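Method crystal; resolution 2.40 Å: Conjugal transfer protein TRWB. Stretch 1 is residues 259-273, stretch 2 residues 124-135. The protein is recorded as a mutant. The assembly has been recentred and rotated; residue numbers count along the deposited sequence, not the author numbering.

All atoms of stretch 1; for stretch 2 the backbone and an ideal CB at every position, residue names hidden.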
ATOM      1  N   ILE B 259      21.772  12.896  21.631  1.00 29.64           N
ATOM      2  CA  ILE B 259      20.870  12.559  22.727  1.00 30.96           C
ATOM      3  C   ILE B 259      20.362  11.131  22.507  1.00 31.30           C
ATOM      4  O   ILE B 259      20.349  10.316  23.438  1.00 30.81           O
ATOM      5  CB  ILE B 259      19.688  13.559  22.795  1.00 31.53           C
ATOM      6  CG1 ILE B 259      20.214  14.966  23.100  1.00 29.14           C
ATOM      7  CG2 ILE B 259      18.725  13.167  23.892  1.00 29.93           C
ATOM      8  CD1 ILE B 259      19.237  16.088  22.722  1.00 33.70           C
ATOM      9  N   SER B 260      19.962  10.819  21.275  1.00 30.33           N
ATOM     10  CA  SER B 260      19.507   9.468  20.953  1.00 27.73           C
ATOM     11  C   SER B 260      20.633   8.484  21.280  1.00 27.64           C
ATOM     12  O   SER B 260      20.390   7.400  21.792  1.00 27.36           O
ATOM     13  CB  SER B 260      19.145   9.344  19.466  1.00 25.82           C
ATOM     14  OG  SER B 260      18.053  10.179  19.140  1.00 25.24           O
ATOM     15  N   ALA B 261      21.867   8.859  20.981  1.00 24.65           N
ATOM     16  CA  ALA B 261      22.984   7.982  21.276  1.00 26.46           C
ATOM     17  C   ALA B 261      23.067   7.708  22.774  1.00 26.39           C
ATOM     18  O   ALA B 261      23.233   6.562  23.200  1.00 26.55           O
ATOM     19  CB  ALA B 261      24.285   8.615  20.798  1.00 24.74           C
ATOM     20  N   TRP B 262      22.960   8.758  23.578  1.00 26.62           N
ATOM     21  CA  TRP B 262      23.054   8.582  25.015  1.00 28.43           C
ATOM     22  C   TRP B 262      21.949   7.688  25.543  1.00 29.16           C
ATOM     23  O   TRP B 262      22.213   6.722  26.273  1.00 28.48           O
ATOM     24  CB  TRP B 262      23.035   9.938  25.737  1.00 28.69           C
ATOM     25  CG  TRP B 262      24.333  10.705  25.600  1.00 30.69           C
ATOM     26  CD1 TRP B 262      25.593  10.179  25.499  1.00 30.74           C
ATOM     27  CD2 TRP B 262      24.489  12.128  25.552  1.00 29.49           C
ATOM     28  NE1 TRP B 262      26.518  11.185  25.389  1.00 29.91           N
ATOM     29  CE2 TRP B 262      25.869  12.392  25.417  1.00 28.73           C
ATOM     30  CE3 TRP B 262      23.597  13.206  25.608  1.00 29.99           C
ATOM     31  CZ2 TRP B 262      26.382  13.696  25.335  1.00 30.36           C
ATOM     32  CZ3 TRP B 262      24.107  14.508  25.526  1.00 29.79           C
ATOM     33  CH2 TRP B 262      25.488  14.737  25.390  1.00 28.98           C
ATOM     34  N   VAL B 263      20.712   7.999  25.173  1.00 29.90           N
ATOM     35  CA  VAL B 263      19.590   7.187  25.620  1.00 30.11           C
ATOM     36  C   VAL B 263      19.817   5.707  25.284  1.00 30.82           C
ATOM     37  O   VAL B 263      19.571   4.827  26.109  1.00 31.12           O
ATOM     38  CB  VAL B 263      18.277   7.656  24.978  1.00 30.20           C
ATOM     39  CG1 VAL B 263      17.156   6.690  25.321  1.00 28.50           C
ATOM     40  CG2 VAL B 263      17.944   9.057  25.457  1.00 29.10           C
ATOM     41  N   ASP B 264      20.301   5.438  24.075  1.00 29.18           N
ATOM     42  CA  ASP B 264      20.547   4.068  23.652  1.00 29.12           C
ATOM     43  C   ASP B 264      21.704   3.451  24.426  1.00 29.01           C
ATOM     44  O   ASP B 264      21.683   2.259  24.730  1.00 26.81           O
ATOM     45  CB  ASP B 264      20.836   4.008  22.148  1.00 30.12           C
ATOM     46  CG  ASP B 264      20.705   2.610  21.599  1.00 30.98           C
ATOM     47  OD1 ASP B 264      19.549   2.182  21.406  1.00 32.07           O
ATOM     48  OD2 ASP B 264      21.734   1.937  21.381  1.00 31.15           O
ATOM     49  N   VAL B 265      22.717   4.254  24.743  1.00 29.62           N
ATOM     50  CA  VAL B 265      23.841   3.740  25.508  1.00 28.55           C
ATOM     51  C   VAL B 265      23.299   3.228  26.831  1.00 29.58           C
ATOM     52  O   VAL B 265      23.691   2.160  27.292  1.00 32.05           O
ATOM     53  CB  VAL B 265      24.892   4.823  25.800  1.00 30.17           C
ATOM     54  CG1 VAL B 265      25.926   4.287  26.795  1.00 26.53           C
ATOM     55  CG2 VAL B 265      25.573   5.243  24.510  1.00 28.33           C
ATOM     56  N   VAL B 266      22.391   3.989  27.440  1.00 30.00           N
ATOM     57  CA  VAL B 266      21.805   3.574  28.710  1.00 31.30           C
ATOM     58  C   VAL B 266      21.035   2.268  28.544  1.00 31.50           C
ATOM     59  O   VAL B 266      21.198   1.347  29.336  1.00 31.77           O
ATOM     60  CB  VAL B 266      20.843   4.645  29.286  1.00 31.89           C
ATOM     61  CG1 VAL B 266      20.090   4.079  30.491  1.00 30.70           C
ATOM     62  CG2 VAL B 266      21.627   5.870  29.706  1.00 29.43           C
ATOM     63  N   CYS B 267      20.212   2.186  27.505  1.00 32.08           N
ATOM     64  CA  CYS B 267      19.429   0.991  27.258  1.00 31.49           C
ATOM     65  C   CYS B 267      20.236  -0.291  27.037  1.00 32.23           C
ATOM     66  O   CYS B 267      19.836  -1.351  27.504  1.00 31.46           O
ATOM     67  CB  CYS B 267      18.498   1.230  26.079  1.00 28.83           C
ATOM     68  SG  CYS B 267      17.238   2.507  26.399  1.00 31.80           S
ATOM     69  N   THR B 268      21.368  -0.209  26.341  1.00 32.59           N
ATOM     70  CA  THR B 268      22.174  -1.409  26.094  1.00 33.98           C
ATOM     71  C   THR B 268      22.999  -1.779  27.298  1.00 33.73           C
ATOM     72  O   THR B 268      23.171  -2.954  27.617  1.00 31.92           O
ATOM     73  CB  THR B 268      23.211  -1.240  24.976  1.00 34.72           C
ATOM     74  OG1 THR B 268      22.730  -0.325  23.998  1.00 41.85           O
ATOM     75  CG2 THR B 268      23.478  -2.574  24.317  1.00 34.33           C
ATOM     76  N   SER B 269      23.537  -0.757  27.945  1.00 33.43           N
ATOM     77  CA  SER B 269      24.408  -0.949  29.090  1.00 35.03           C
ATOM     78  C   SER B 269      23.797  -1.626  30.308  1.00 34.33           C
ATOM     79  O   SER B 269      24.462  -2.444  30.940  1.00 34.88           O
ATOM     80  CB  SER B 269      25.035   0.390  29.481  1.00 35.13           C
ATOM     81  OG  SER B 269      25.905   0.834  28.452  1.00 35.06           O
ATOM     82  N   ILE B 270      22.548  -1.309  30.643  1.00 35.98           N
ATOM     83  CA  ILE B 270      21.927  -1.932  31.809  1.00 38.48           C
ATOM     84  C   ILE B 270      21.857  -3.451  31.665  1.00 39.37           C
ATOM     85  O   ILE B 270      21.836  -4.171  32.658  1.00 42.01           O
ATOM     86  CB  ILE B 270      20.509  -1.426  32.041  1.00 38.58           C
ATOM     87  CG1 ILE B 270      19.639  -1.828  30.858  1.00 39.79           C
ATOM     88  CG2 ILE B 270      20.514   0.085  32.256  1.00 39.14           C
ATOM     89  CD1 ILE B 270      18.175  -1.772  31.151  1.00 43.01           C
ATOM     90  N   LEU B 271      21.822  -3.929  30.427  1.00 40.54           N
ATOM     91  CA  LEU B 271      21.756  -5.358  30.150  1.00 42.29           C
ATOM     92  C   LEU B 271      23.062  -6.037  30.507  1.00 43.93           C
ATOM     93  O   LEU B 271      23.149  -7.267  30.533  1.00 45.29           O
ATOM     94  CB  LEU B 271      21.460  -5.584  28.671  1.00 43.29           C
ATOM     95  CG  LEU B 271      20.018  -5.794  28.222  1.00 44.19           C
ATOM     96  CD1 LEU B 271      19.093  -4.846  28.931  1.00 43.26           C
ATOM     97  CD2 LEU B 271      19.954  -5.615  26.718  1.00 42.85           C
ATOM     98  N   SER B 272      24.079  -5.225  30.771  1.00 44.48           N
ATOM     99  CA  SER B 272      25.398  -5.738  31.118  1.00 46.84           C
ATOM    100  C   SER B 272      25.693  -5.583  32.603  1.00 48.62           C
ATOM    101  O   SER B 272      26.704  -6.085  33.090  1.00 48.07           O
ATOM    102  CB  SER B 272      26.485  -5.019  30.309  1.00 45.65           C
ATOM    103  OG  SER B 272      26.554  -5.495  28.980  1.00 44.51           O
ATOM    104  N   LEU B 273      24.814  -4.884  33.317  1.00 50.90           N
ATOM    105  CA  LEU B 273      25.002  -4.667  34.749  1.00 52.84           C
ATOM    106  C   LEU B 273      24.942  -5.962  35.537  1.00 55.11           C
ATOM    107  O   LEU B 273      24.131  -6.843  35.241  1.00 55.69           O
ATOM    108  CB  LEU B 273      23.938  -3.717  35.300  1.00 51.07           C
ATOM    109  CG  LEU B 273      24.046  -2.260  34.872  1.00 50.76           C
ATOM    110  CD1 LEU B 273      22.916  -1.476  35.478  1.00 46.44           C
ATOM    111  CD2 LEU B 273      25.375  -1.695  35.312  1.00 48.95           C
ATOM    112  N   UNK B 124      35.493  -6.620  22.814  1.00 49.79           N
ATOM    113  CA  UNK B 124      35.476  -6.487  21.367  1.00 50.18           C
ATOM    114  C   UNK B 124      34.072  -6.333  20.800  1.00 49.21           C
ATOM    115  O   UNK B 124      33.871  -5.605  19.839  1.00 48.95           O
ATOM    116  CB  UNK B 124      36.155  -7.701  20.730  1.00 50.18           C
ATOM    117  N   UNK B 125      33.096  -7.009  21.392  1.00 48.89           N
ATOM    118  CA  UNK B 125      31.735  -6.915  20.882  1.00 49.40           C
ATOM    119  C   UNK B 125      31.051  -5.580  21.190  1.00 47.04           C
ATOM    120  O   UNK B 125      29.936  -5.329  20.724  1.00 46.29           O
ATOM    121  CB  UNK B 125      30.898  -8.058  21.461  1.00 49.40           C
ATOM    122  N   UNK B 126      31.714  -4.715  21.959  1.00 45.29           N
ATOM    123  CA  UNK B 126      31.130  -3.418  22.294  1.00 41.78           C
ATOM    124  C   UNK B 126      31.224  -2.423  21.155  1.00 40.31           C
ATOM    125  O   UNK B 126      30.527  -1.412  21.162  1.00 39.55           O
ATOM    126  CB  UNK B 126      31.816  -2.839  23.533  1.00 41.78           C
ATOM    127  N   UNK B 127      32.086  -2.692  20.179  1.00 37.79           N
ATOM    128  CA  UNK B 127      32.215  -1.770  19.061  1.00 37.17           C
ATOM    129  C   UNK B 127      30.928  -1.705  18.250  1.00 36.25           C
ATOM    130  O   UNK B 127      30.435  -0.613  17.952  1.00 35.42           O
ATOM    131  CB  UNK B 127      33.383  -2.183  18.164  1.00 37.17           C
ATOM    132  N   UNK B 128      30.373  -2.862  17.893  1.00 34.67           N
ATOM    133  CA  UNK B 128      29.126  -2.876  17.130  1.00 36.01           C
ATOM    134  C   UNK B 128      27.972  -2.427  18.028  1.00 36.15           C
ATOM    135  O   UNK B 128      27.059  -1.703  17.620  1.00 38.57           O
ATOM    136  CB  UNK B 128      28.854  -4.268  16.557  1.00 36.01           C
ATOM    137  N   UNK B 129      28.044  -2.868  19.269  1.00 35.79           N
ATOM    138  CA  UNK B 129      27.056  -2.551  20.269  1.00 34.63           C
ATOM    139  C   UNK B 129      26.812  -1.041  20.379  1.00 33.31           C
ATOM    140  O   UNK B 129      25.672  -0.583  20.386  1.00 31.56           O
ATOM    141  CB  UNK B 129      27.493  -3.117  21.622  1.00 34.63           C
ATOM    142  N   UNK B 130      27.883  -0.260  20.454  1.00 31.58           N
ATOM    143  CA  UNK B 130      27.728   1.185  20.587  1.00 29.76           C
ATOM    144  C   UNK B 130      27.732   1.927  19.260  1.00 27.28           C
ATOM    145  O   UNK B 130      27.423   3.115  19.208  1.00 24.56           O
ATOM    146  CB  UNK B 130      28.844   1.740  21.475  1.00 29.76           C
ATOM    147  N   UNK B 131      28.071   1.225  18.186  1.00 26.87           N
ATOM    148  CA  UNK B 131      28.023   1.828  16.858  1.00 26.00           C
ATOM    149  C   UNK B 131      26.516   1.981  16.572  1.00 28.06           C
ATOM    150  O   UNK B 131      26.068   2.944  15.945  1.00 27.19           O
ATOM    151  CB  UNK B 131      28.744   0.986  15.804  1.00 26.00           C
ATOM    152  N   UNK B 132      25.751   1.009  17.068  1.00 27.40           N
ATOM    153  CA  UNK B 132      24.299   0.970  16.937  1.00 29.17           C
ATOM    154  C   UNK B 132      23.672   2.141  17.694  1.00 28.88           C
ATOM    155  O   UNK B 132      22.548   2.531  17.404  1.00 29.74           O
ATOM    156  CB  UNK B 132      23.747  -0.360  17.453  1.00 29.17           C
ATOM    157  N   UNK B 133      24.396   2.691  18.669  1.00 28.52           N
ATOM    158  CA  UNK B 133      23.910   3.826  19.472  1.00 28.73           C
ATOM    159  C   UNK B 133      24.222   5.149  18.791  1.00 27.98           C
ATOM    160  O   UNK B 133      23.406   6.069  18.787  1.00 27.98           O
ATOM    161  CB  UNK B 133      24.531   3.802  20.870  1.00 28.73           C
ATOM    162  N   UNK B 134      25.418   5.231  18.218  1.00 27.85           N
ATOM    163  CA  UNK B 134      25.871   6.429  17.514  1.00 26.56           C
ATOM    164  C   UNK B 134      25.096   6.600  16.213  1.00 25.30           C
ATOM    165  O   UNK B 134      24.692   7.702  15.859  1.00 24.39           O
ATOM    166  CB  UNK B 134      27.373   6.356  17.234  1.00 26.56           C
ATOM    167  N   UNK B 135      24.899   5.493  15.507  1.00 25.59           N
ATOM    168  CA  UNK B 135      24.170   5.485  14.247  1.00 24.60           C
ATOM    169  C   UNK B 135      22.846   4.718  14.426  1.00 26.87           C
ATOM    170  O   UNK B 135      22.756   3.513  14.140  1.00 25.33           O
ATOM    171  CB  UNK B 135      25.018   4.860  13.138  1.00 24.60           C
TER

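The axes of helix 259-269 and helix 126-134 approach to 8.4 Å, with 142° between their N-to-C directions, so rising numbers in stretch 2 meet falling numbers in stretch 1.

At 124, 127, 128 and 131 the ideal CB has nothing of stretch 1 within 5.5 Å, and this contact sets no preference; they are Asp124, Trp127, Gln128 and Ala131, none touching it.

Position 125 also has an empty CB neighbourhood, and its CA-to-CB bond points sideways, so only a long side chain could reach stretch 1. It is Tyr125, chi1 p, whose OH comes within 4.0 Å of Ser272 OG.

Position 126 points sideways too, with nothing near its CB; many residues would suit. Asp126 stays clear of stretch 1, but its role emerges at 129.

At 129 the ideal CB lies 4.9 Å from Thr268 CG2. Beyond it, Thr268 O and Ser272 OG offer acceptors, inviting a long donor such as Arg or Lys. Arg129 extends with chi1, chi2 and chi3 all t. Its NH2 donates to Thr268 O at 2.7 Å (147°) and, weakly, to Ser272 OG at 2.6 Å (127°), both at the guanidinium edge. Arg129 NH1 forms a salt bridge with Asp126 OD1 at 3.0 Å. Arg129 NE, by contrast, is buried without a partner, 3.1 Å from Thr268 CG2. Water 1 donates to Arg129 O and Thr268 OG1.

The CB at 130 meets nothing nearby and points sideways, but Val265 and Ser269 lie farther along. A large side chain would fit, apolar or with a polar tip. Tyr130, chi1 m, places CE1 3.9 Å from Val265 CG1 and donates from OH to Ser269 OG at 2.9 Å; Ser269 OG in turn donates to Val265 O at 2.8 Å.

At 132 the bond is sideways, the CB 5.0 Å from Asp264 OD2; medium-sized residues are plausible. It is Leu132, barely in contact.

Position 133 points toward stretch 1, its CB 3.4 Å from Asp264 OD2 and 3.8 Å from Ala261 O. The CA atoms of 133 and Ala261 are 4.6 Å apart, favouring Gly, Ala or Ser, with a small donor matching the carboxylate. Ser133, chi1 m, sits among Ala261, Asp264, Val265 and Thr268, and its OG donates to Asp264 OD2 at 2.6 Å. Ser133 O also lies 3.2 Å from Ala261 CA, a CA-H...O contact.

Positions 134 and 135 point away, leaving the choice open. Val134 grazes Ala261 through its CA, 4.3 Å from Ala261 CB; Val135 leaves helical geometry at phi/psi -112/85.

Stretch 2, residues 124-135: DYDWQRYALSVV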
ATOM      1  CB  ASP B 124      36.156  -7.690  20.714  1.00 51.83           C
ATOM      2  CG  ASP B 124      36.274  -7.544  19.201  1.00 54.08           C
ATOM      3  OD1 ASP B 124      36.644  -6.438  18.733  1.00 53.85           O
ATOM      4  OD2 ASP B 124      36.005  -8.539  18.483  1.00 55.09           O
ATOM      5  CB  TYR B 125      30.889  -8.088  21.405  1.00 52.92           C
ATOM      6  CG  TYR B 125      30.403  -7.969  22.840  1.00 58.46           C
ATOM      7  CD1 TYR B 125      29.220  -7.273  23.149  1.00 59.50           C
ATOM      8  CD2 TYR B 125      31.117  -8.563  23.891  1.00 60.27           C
ATOM      9  CE1 TYR B 125      28.758  -7.173  24.481  1.00 61.58           C
ATOM     10  CE2 TYR B 125      30.667  -8.469  25.222  1.00 61.47           C
ATOM     11  CZ  TYR B 125      29.489  -7.773  25.511  1.00 63.05           C
ATOM     12  OH  TYR B 125      29.062  -7.672  26.823  1.00 61.60           O
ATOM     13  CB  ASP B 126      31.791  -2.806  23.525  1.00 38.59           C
ATOM     14  CG  ASP B 126      31.446  -3.538  24.784  1.00 37.88           C
ATOM     15  OD1 ASP B 126      30.343  -4.111  24.844  1.00 38.33           O
ATOM     16  OD2 ASP B 126      32.267  -3.531  25.721  1.00 37.70           O
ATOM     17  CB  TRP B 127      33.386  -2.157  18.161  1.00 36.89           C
ATOM     18  CG  TRP B 127      34.731  -1.933  18.801  1.00 37.43           C
ATOM     19  CD1 TRP B 127      35.595  -2.888  19.242  1.00 38.08           C
ATOM     20  CD2 TRP B 127      35.351  -0.671  19.090  1.00 37.89           C
ATOM     21  NE1 TRP B 127      36.713  -2.306  19.788  1.00 39.28           N
ATOM     22  CE2 TRP B 127      36.587  -0.945  19.707  1.00 37.25           C
ATOM     23  CE3 TRP B 127      34.978   0.663  18.888  1.00 34.78           C
ATOM     24  CZ2 TRP B 127      37.455   0.067  20.126  1.00 36.58           C
ATOM     25  CZ3 TRP B 127      35.843   1.670  19.304  1.00 36.19           C
ATOM     26  CH2 TRP B 127      37.067   1.363  19.915  1.00 38.60           C
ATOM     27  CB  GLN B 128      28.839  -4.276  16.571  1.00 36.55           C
ATOM     28  CG  GLN B 128      27.428  -4.418  15.966  1.00 38.57           C
ATOM     29  CD  GLN B 128      27.052  -3.349  14.890  1.00 40.87           C
ATOM     30  OE1 GLN B 128      27.815  -2.406  14.604  1.00 37.20           O
ATOM     31  NE2 GLN B 128      25.859  -3.509  14.299  1.00 40.16           N
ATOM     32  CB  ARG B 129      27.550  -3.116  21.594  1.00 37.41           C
ATOM     33  CG  ARG B 129      26.536  -3.191  22.674  1.00 39.83           C
ATOM     34  CD  ARG B 129      27.130  -3.891  23.870  1.00 41.50           C
ATOM     35  NE  ARG B 129      26.238  -3.780  25.014  1.00 42.52           N
ATOM     36  CZ  ARG B 129      26.607  -3.962  26.275  1.00 42.19           C
ATOM     37  NH1 ARG B 129      27.866  -4.269  26.563  1.00 41.20           N
ATOM     38  NH2 ARG B 129      25.714  -3.820  27.246  1.00 45.01           N
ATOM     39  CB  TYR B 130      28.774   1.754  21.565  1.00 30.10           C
ATOM     40  CG  TYR B 130      28.569   1.222  22.968  1.00 29.88           C
ATOM     41  CD1 TYR B 130      27.484   1.642  23.733  1.00 30.77           C
ATOM     42  CD2 TYR B 130      29.376   0.205  23.484  1.00 29.20           C
ATOM     43  CE1 TYR B 130      27.194   1.052  24.971  1.00 31.00           C
ATOM     44  CE2 TYR B 130      29.092  -0.389  24.724  1.00 30.37           C
ATOM     45  CZ  TYR B 130      27.999   0.038  25.456  1.00 32.62           C
ATOM     46  OH  TYR B 130      27.689  -0.558  26.656  1.00 33.73           O
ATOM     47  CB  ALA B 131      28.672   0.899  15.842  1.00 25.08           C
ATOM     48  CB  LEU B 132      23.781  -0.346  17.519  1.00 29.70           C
ATOM     49  CG  LEU B 132      23.031  -1.395  16.703  1.00 32.82           C
ATOM     50  CD1 LEU B 132      23.212  -1.180  15.235  1.00 32.67           C
ATOM     51  CD2 LEU B 132      23.530  -2.761  17.112  1.00 30.61           C
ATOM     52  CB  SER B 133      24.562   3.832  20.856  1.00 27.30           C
ATOM     53  OG  SER B 133      24.235   2.664  21.584  1.00 28.64           O
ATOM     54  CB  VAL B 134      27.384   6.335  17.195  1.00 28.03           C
ATOM     55  CG1 VAL B 134      27.826   7.537  16.379  1.00 25.63           C
ATOM     56  CG2 VAL B 134      28.176   6.243  18.489  1.00 25.24           C
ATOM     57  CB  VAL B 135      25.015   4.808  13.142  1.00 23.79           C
ATOM     58  CG1 VAL B 135      24.306   4.910  11.804  1.00 21.67           C
ATOM     59  CG2 VAL B 135      26.394   5.450  13.082  1.00 22.46           C
TER
HETATM   60  O   HOH W   1      23.257  -1.161  21.356  1.00 27.62           O
HETATM   61  O   HOH W   2      20.868   5.951  19.441  1.00 21.18           O
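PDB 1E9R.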